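Local coordinates for protein carbon monoxide dehydrogenase (Thermococcus sp. AM4, PDB 6T7J) that probably catalyses the reversible oxidation of carbon monoxide to carbon dioxide, passing electrons through iron-sulfur clusters, and is captured here without nickel, at residues Asn253-Val265 with Ala392-Ile406. Residues are numbered along the deposited sequence; the frame is centred on the assembly and turned at random.
Sequences NLGVLKEDYVNIV and AIENYPNRPRDRVHI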
loop_
_atom_site.group_PDB
_atom_site.type_symbol
_atom_site.label_atom_id
_atom_site.label_comp_id
_atom_site.label_asym_id
_atom_site.label_seq_id
_atom_site.Cartn_x
_atom_site.Cartn_y
_atom_site.Cartn_z
ATOM N N ASN A 253 -10.808 4.123 33.384
ATOM C CA ASN A 253 -9.608 3.542 33.985
ATOM C C ASN A 253 -9.856 2.113 34.455
ATOM O O ASN A 253 -10.997 1.638 34.459
ATOM C CB ASN A 253 -9.068 4.396 35.135
ATOM C CG ASN A 253 -7.566 4.267 35.292
ATOM O OD1 ASN A 253 -6.958 3.331 34.772
ATOM N ND2 ASN A 253 -6.959 5.207 36.009
ATOM N N LEU A 254 -8.785 1.424 34.848
ATOM C CA LEU A 254 -8.827 -0.011 35.103
ATOM C C LEU A 254 -9.595 -0.385 36.363
ATOM O O LEU A 254 -9.754 -1.582 36.628
ATOM C CB LEU A 254 -7.402 -0.561 35.175
ATOM C CG LEU A 254 -6.728 -0.698 33.808
ATOM C CD1 LEU A 254 -5.265 -1.064 33.955
ATOM C CD2 LEU A 254 -7.456 -1.726 32.955
ATOM N N GLY A 255 -10.075 0.586 37.139
ATOM C CA GLY A 255 -10.924 0.273 38.276
ATOM C C GLY A 255 -12.296 -0.250 37.907
ATOM O O GLY A 255 -13.054 -0.639 38.802
ATOM N N VAL A 256 -12.630 -0.269 36.613
ATOM C CA VAL A 256 -13.924 -0.778 36.166
ATOM C C VAL A 256 -13.958 -2.294 36.073
ATOM O O VAL A 256 -15.035 -2.868 35.874
ATOM C CB VAL A 256 -14.296 -0.158 34.807
ATOM C CG1 VAL A 256 -14.373 1.352 34.928
ATOM C CG2 VAL A 256 -13.284 -0.555 33.744
ATOM N N LEU A 257 -12.813 -2.961 36.202
ATOM C CA LEU A 257 -12.787 -4.414 36.246
ATOM C C LEU A 257 -13.136 -4.893 37.649
ATOM O O LEU A 257 -12.637 -4.361 38.645
ATOM C CB LEU A 257 -11.415 -4.940 35.827
ATOM C CG LEU A 257 -10.994 -4.624 34.390
ATOM C CD1 LEU A 257 -9.480 -4.554 34.280
ATOM C CD2 LEU A 257 -11.554 -5.652 33.418
ATOM N N LYS A 258 -13.996 -5.904 37.719
ATOM C CA LYS A 258 -14.607 -6.339 38.967
ATOM C C LYS A 258 -13.953 -7.616 39.485
ATOM O O LYS A 258 -13.410 -8.417 38.719
ATOM C CB LYS A 258 -16.108 -6.567 38.771
ATOM C CG LYS A 258 -16.995 -5.381 39.134
ATOM C CD LYS A 258 -16.562 -4.100 38.448
ATOM C CE LYS A 258 -17.313 -2.898 39.002
ATOM N NZ LYS A 258 -18.791 -3.086 38.930
ATOM N N GLU A 259 -14.022 -7.802 40.806
ATOM C CA GLU A 259 -13.455 -8.998 41.422
ATOM C C GLU A 259 -14.424 -10.169 41.390
ATOM O O GLU A 259 -14.012 -11.310 41.156
ATOM C CB GLU A 259 -13.054 -8.711 42.863
ATOM C CG GLU A 259 -11.658 -8.208 42.991
ATOM C CD GLU A 259 -11.614 -6.743 43.294
ATOM O OE1 GLU A 259 -12.603 -6.018 43.034
ATOM O OE2 GLU A 259 -10.567 -6.339 43.801
ATOM N N ASP A 260 -15.706 -9.916 41.641
ATOM C CA ASP A 260 -16.704 -10.973 41.722
ATOM C C ASP A 260 -17.532 -11.102 40.452
ATOM O O ASP A 260 -18.542 -11.810 40.454
ATOM C CB ASP A 260 -17.623 -10.738 42.919
ATOM C CG ASP A 260 -16.860 -10.440 44.192
ATOM O OD1 ASP A 260 -15.755 -10.994 44.377
ATOM O OD2 ASP A 260 -17.374 -9.653 45.011
ATOM N N TYR A 261 -17.132 -10.437 39.374
ATOM C CA TYR A 261 -17.807 -10.546 38.092
ATOM C C TYR A 261 -16.841 -11.091 37.049
ATOM O O TYR A 261 -15.637 -10.815 37.092
ATOM C CB TYR A 261 -18.342 -9.190 37.611
ATOM C CG TYR A 261 -19.466 -8.605 38.438
ATOM C CD1 TYR A 261 -19.221 -8.059 39.692
ATOM C CD2 TYR A 261 -20.769 -8.577 37.952
ATOM C CE1 TYR A 261 -20.244 -7.513 40.446
ATOM C CE2 TYR A 261 -21.799 -8.034 38.700
ATOM C CZ TYR A 261 -21.530 -7.503 39.945
ATOM O OH TYR A 261 -22.548 -6.960 40.693
ATOM N N VAL A 262 -17.381 -11.882 36.118
ATOM C CA VAL A 262 -16.648 -12.191 34.898
ATOM C C VAL A 262 -16.278 -10.882 34.225
ATOM O O VAL A 262 -17.107 -9.976 34.114
ATOM C CB VAL A 262 -17.495 -13.076 33.972
ATOM C CG1 VAL A 262 -16.741 -13.380 32.681
ATOM C CG2 VAL A 262 -17.907 -14.356 34.681
ATOM N N ASN A 263 -15.025 -10.753 33.805
ATOM C CA ASN A 263 -14.559 -9.540 33.143
ATOM C C ASN A 263 -14.271 -9.859 31.684
ATOM O O ASN A 263 -13.429 -10.714 31.387
ATOM C CB ASN A 263 -13.313 -8.977 33.827
ATOM C CG ASN A 263 -13.619 -8.344 35.171
ATOM O OD1 ASN A 263 -14.550 -7.549 35.300
ATOM N ND2 ASN A 263 -12.831 -8.693 36.181
ATOM N N ILE A 264 -14.968 -9.180 30.779
ATOM C CA ILE A 264 -14.780 -9.369 29.344
ATOM C C ILE A 264 -14.348 -8.042 28.744
ATOM O O ILE A 264 -15.075 -7.045 28.847
ATOM C CB ILE A 264 -16.053 -9.889 28.658
ATOM C CG1 ILE A 264 -16.512 -11.198 29.298
ATOM C CG2 ILE A 264 -15.811 -10.085 27.170
ATOM C CD1 ILE A 264 -17.795 -11.738 28.714
ATOM N N VAL A 265 -13.175 -8.026 28.107
ATOM C CA VAL A 265 -12.655 -6.824 27.464
ATOM C C VAL A 265 -12.961 -6.897 25.976
ATOM O O VAL A 265 -12.805 -7.954 25.355
ATOM C CB VAL A 265 -11.141 -6.671 27.713
ATOM C CG1 VAL A 265 -10.607 -5.418 27.029
ATOM C CG2 VAL A 265 -10.845 -6.641 29.208
ATOM N N ALA A 392 -15.942 -17.041 27.905
ATOM C CA ALA A 392 -15.395 -16.200 28.972
ATOM C C ALA A 392 -15.947 -16.605 30.341
ATOM O O ALA A 392 -15.194 -16.758 31.320
ATOM C CB ALA A 392 -15.696 -14.730 28.681
ATOM N N ILE A 393 -17.267 -16.784 30.427
ATOM C CA ILE A 393 -17.902 -17.132 31.695
ATOM C C ILE A 393 -17.399 -18.480 32.196
ATOM O O ILE A 393 -17.211 -18.683 33.402
ATOM C CB ILE A 393 -19.433 -17.120 31.536
ATOM C CG1 ILE A 393 -19.937 -15.684 31.400
ATOM C CG2 ILE A 393 -20.105 -17.825 32.702
ATOM C CD1 ILE A 393 -21.358 -15.593 30.928
ATOM N N GLU A 394 -17.163 -19.417 31.278
ATOM C CA GLU A 394 -16.668 -20.731 31.670
ATOM C C GLU A 394 -15.200 -20.680 32.065
ATOM O O GLU A 394 -14.738 -21.534 32.830
ATOM C CB GLU A 394 -16.887 -21.729 30.536
ATOM C CG GLU A 394 -18.349 -22.044 30.276
ATOM C CD GLU A 394 -18.632 -22.373 28.826
ATOM O OE1 GLU A 394 -19.819 -22.552 28.479
ATOM O OE2 GLU A 394 -17.670 -22.449 28.033
ATOM N N ASN A 395 -14.450 -19.702 31.552
ATOM C CA ASN A 395 -13.078 -19.520 32.006
ATOM C C ASN A 395 -12.992 -18.822 33.357
ATOM O O ASN A 395 -11.940 -18.889 34.004
ATOM C CB ASN A 395 -12.270 -18.730 30.976
ATOM C CG ASN A 395 -10.775 -18.830 31.211
ATOM O OD1 ASN A 395 -10.276 -19.855 31.679
ATOM N ND2 ASN A 395 -10.053 -17.763 30.893
ATOM N N TYR A 396 -14.057 -18.138 33.777
ATOM C CA TYR A 396 -14.051 -17.469 35.081
ATOM C C TYR A 396 -13.511 -18.308 36.243
ATOM O O TYR A 396 -12.740 -17.757 37.047
ATOM C CB TYR A 396 -15.459 -16.961 35.424
ATOM C CG TYR A 396 -15.548 -16.275 36.774
ATOM C CD1 TYR A 396 -15.098 -14.971 36.943
ATOM C CD2 TYR A 396 -16.084 -16.931 37.878
ATOM C CE1 TYR A 396 -15.178 -14.338 38.173
ATOM C CE2 TYR A 396 -16.168 -16.305 39.114
ATOM C CZ TYR A 396 -15.714 -15.008 39.253
ATOM O OH TYR A 396 -15.795 -14.379 40.474
ATOM N N PRO A 397 -13.861 -19.589 36.412
ATOM C CA PRO A 397 -13.305 -20.348 37.550
ATOM C C PRO A 397 -11.790 -20.479 37.541
ATOM O O PRO A 397 -11.212 -20.834 38.576
ATOM C CB PRO A 397 -13.977 -21.721 37.420
ATOM C CG PRO A 397 -15.240 -21.450 36.704
ATOM C CD PRO A 397 -14.924 -20.352 35.730
ATOM N N ASN A 398 -11.126 -20.207 36.420
ATOM C CA ASN A 398 -9.683 -20.371 36.315
ATOM C C ASN A 398 -8.909 -19.117 36.698
ATOM O O ASN A 398 -7.683 -19.098 36.553
ATOM C CB ASN A 398 -9.304 -20.794 34.895
ATOM C CG ASN A 398 -9.860 -22.152 34.528
ATOM O OD1 ASN A 398 -9.807 -23.091 35.323
ATOM N ND2 ASN A 398 -10.401 -22.264 33.318
ATOM N N ARG A 399 -9.584 -18.082 37.175
ATOM C CA ARG A 399 -8.904 -16.837 37.514
ATOM C C ARG A 399 -7.992 -17.040 38.716
ATOM O O ARG A 399 -8.485 -17.340 39.812
ATOM C CB ARG A 399 -9.915 -15.734 37.809
ATOM C CG ARG A 399 -9.288 -14.493 38.423
ATOM C CD ARG A 399 -10.341 -13.551 38.971
ATOM N NE ARG A 399 -11.227 -13.058 37.923
ATOM C CZ ARG A 399 -11.956 -11.953 38.022
ATOM N NH1 ARG A 399 -12.735 -11.579 37.016
ATOM N NH2 ARG A 399 -11.905 -11.219 39.127
ATOM N N PRO A 400 -6.674 -16.888 38.569
ATOM C CA PRO A 400 -5.789 -16.995 39.736
ATOM C C PRO A 400 -5.996 -15.832 40.691
ATOM O O PRO A 400 -5.329 -14.799 40.575
ATOM C CB PRO A 400 -4.387 -16.978 39.117
ATOM C CG PRO A 400 -4.556 -16.217 37.840
ATOM C CD PRO A 400 -5.939 -16.535 37.340
ATOM N N ARG A 401 -6.931 -15.991 41.633
ATOM C CA ARG A 401 -7.255 -14.908 42.555
ATOM C C ARG A 401 -6.066 -14.513 43.421
ATOM O O ARG A 401 -6.033 -13.390 43.933
ATOM C CB ARG A 401 -8.439 -15.306 43.436
ATOM C CG ARG A 401 -9.742 -15.476 42.672
ATOM C CD ARG A 401 -10.949 -15.293 43.583
ATOM N NE ARG A 401 -12.194 -15.207 42.825
ATOM C CZ ARG A 401 -12.737 -14.070 42.402
ATOM N NH1 ARG A 401 -13.871 -14.090 41.717
ATOM N NH2 ARG A 401 -12.148 -12.911 42.662
ATOM N N ASP A 402 -5.089 -15.408 43.587
ATOM C CA ASP A 402 -3.881 -15.079 44.332
ATOM C C ASP A 402 -3.009 -14.061 43.607
ATOM O O ASP A 402 -2.205 -13.381 44.253
ATOM C CB ASP A 402 -3.074 -16.350 44.601
ATOM C CG ASP A 402 -2.869 -17.183 43.350
ATOM O OD1 ASP A 402 -3.872 -17.498 42.675
ATOM O OD2 ASP A 402 -1.707 -17.521 43.037
ATOM N N ARG A 403 -3.150 -13.939 42.286
ATOM C CA ARG A 403 -2.337 -13.036 41.482
ATOM C C ARG A 403 -3.159 -11.893 40.891
ATOM O O ARG A 403 -2.802 -11.342 39.847
ATOM C CB ARG A 403 -1.631 -13.802 40.364
ATOM C CG ARG A 403 -0.870 -15.028 40.827
ATOM C CD ARG A 403 -0.616 -15.980 39.670
ATOM N NE ARG A 403 0.100 -15.329 38.575
ATOM C CZ ARG A 403 0.106 -15.769 37.321
ATOM N NH1 ARG A 403 0.785 -15.112 36.390
ATOM N NH2 ARG A 403 -0.566 -16.866 36.997
ATOM N N VAL A 404 -4.257 -11.525 41.545
ATOM C CA VAL A 404 -5.151 -10.485 41.051
ATOM C C VAL A 404 -4.820 -9.175 41.751
ATOM O O VAL A 404 -4.755 -9.121 42.986
ATOM C CB VAL A 404 -6.626 -10.868 41.266
ATOM C CG1 VAL A 404 -7.521 -9.643 41.128
ATOM C CG2 VAL A 404 -7.041 -11.947 40.277
ATOM N N HIS A 405 -4.608 -8.120 40.964
ATOM C CA HIS A 405 -4.398 -6.771 41.491
ATOM C C HIS A 405 -5.048 -5.791 40.520
ATOM O O HIS A 405 -4.451 -5.427 39.503
ATOM C CB HIS A 405 -2.918 -6.463 41.682
ATOM C CG HIS A 405 -2.647 -5.060 42.132
ATOM N ND1 HIS A 405 -2.430 -4.730 43.452
ATOM C CD2 HIS A 405 -2.560 -3.901 41.437
ATOM C CE1 HIS A 405 -2.221 -3.430 43.551
ATOM N NE2 HIS A 405 -2.296 -2.902 42.342
ATOM N N ILE A 406 -6.267 -5.374 40.832
ATOM C CA ILE A 406 -6.983 -4.363 40.060
ATOM C C ILE A 406 -6.751 -3.018 40.738
ATOM O O ILE A 406 -7.064 -2.880 41.930
ATOM C CB ILE A 406 -8.481 -4.683 39.966
ATOM C CG1 ILE A 406 -8.697 -6.058 39.331
ATOM C CG2 ILE A 406 -9.211 -3.601 39.181
ATOM C CD1 ILE A 406 -10.131 -6.545 39.401
#
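R399 reaches the 258-261 turn because CG stands anti to the backbone N (chi1 169°) and the chain then bends at chi3, which lays its guanidinium alongside three backbone carbonyls. R399 NH2 gives a hydrogen bond to K258 O at 3.2 Å, nearly in the guanidinium plane and on a lone pair of that oxygen, while NH1 makes a weak one to Y261 O. The charge itself is met from elsewhere: E335 takes NH1 in a salt bridge and also accepts the backbone N-H of N263. K258 O is gripped twice, since N263 ND2 donates to it at 2.6 Å, and N263 OD1 accepts K258 N in a nearly straight bond. Asparagine suits this spot because one short amide both donates to and accepts from the same residue; an alanine here would probably leave K258 N short of a partner, K258 O with R399 alone of its two donors, and the turn freer to move. R401, its chain extended from CG to NE, donates NH2 to E259 O at 2.9 Å, from above the carbonyl plane.

The turn leads into 261-268, a central strand of a parallel sheet in 3-2-1-4-5-6 order, the Rossmann-like arrangement, and helix 381-395 packs beside the start of this strand. Here the contact is apolar. V262 CG2 lies 3.7 Å from Y396 CB, and CG1 fits against the helix backbone at I393. A392 is small enough for I264 CD1 to come within 3.7 Å of its CB. Further along, I406 packs against 254-257 with both branches: its CG2 meets L254 O at 3.3 Å, and its CD1 reaches L257 CB at 4.1 Å.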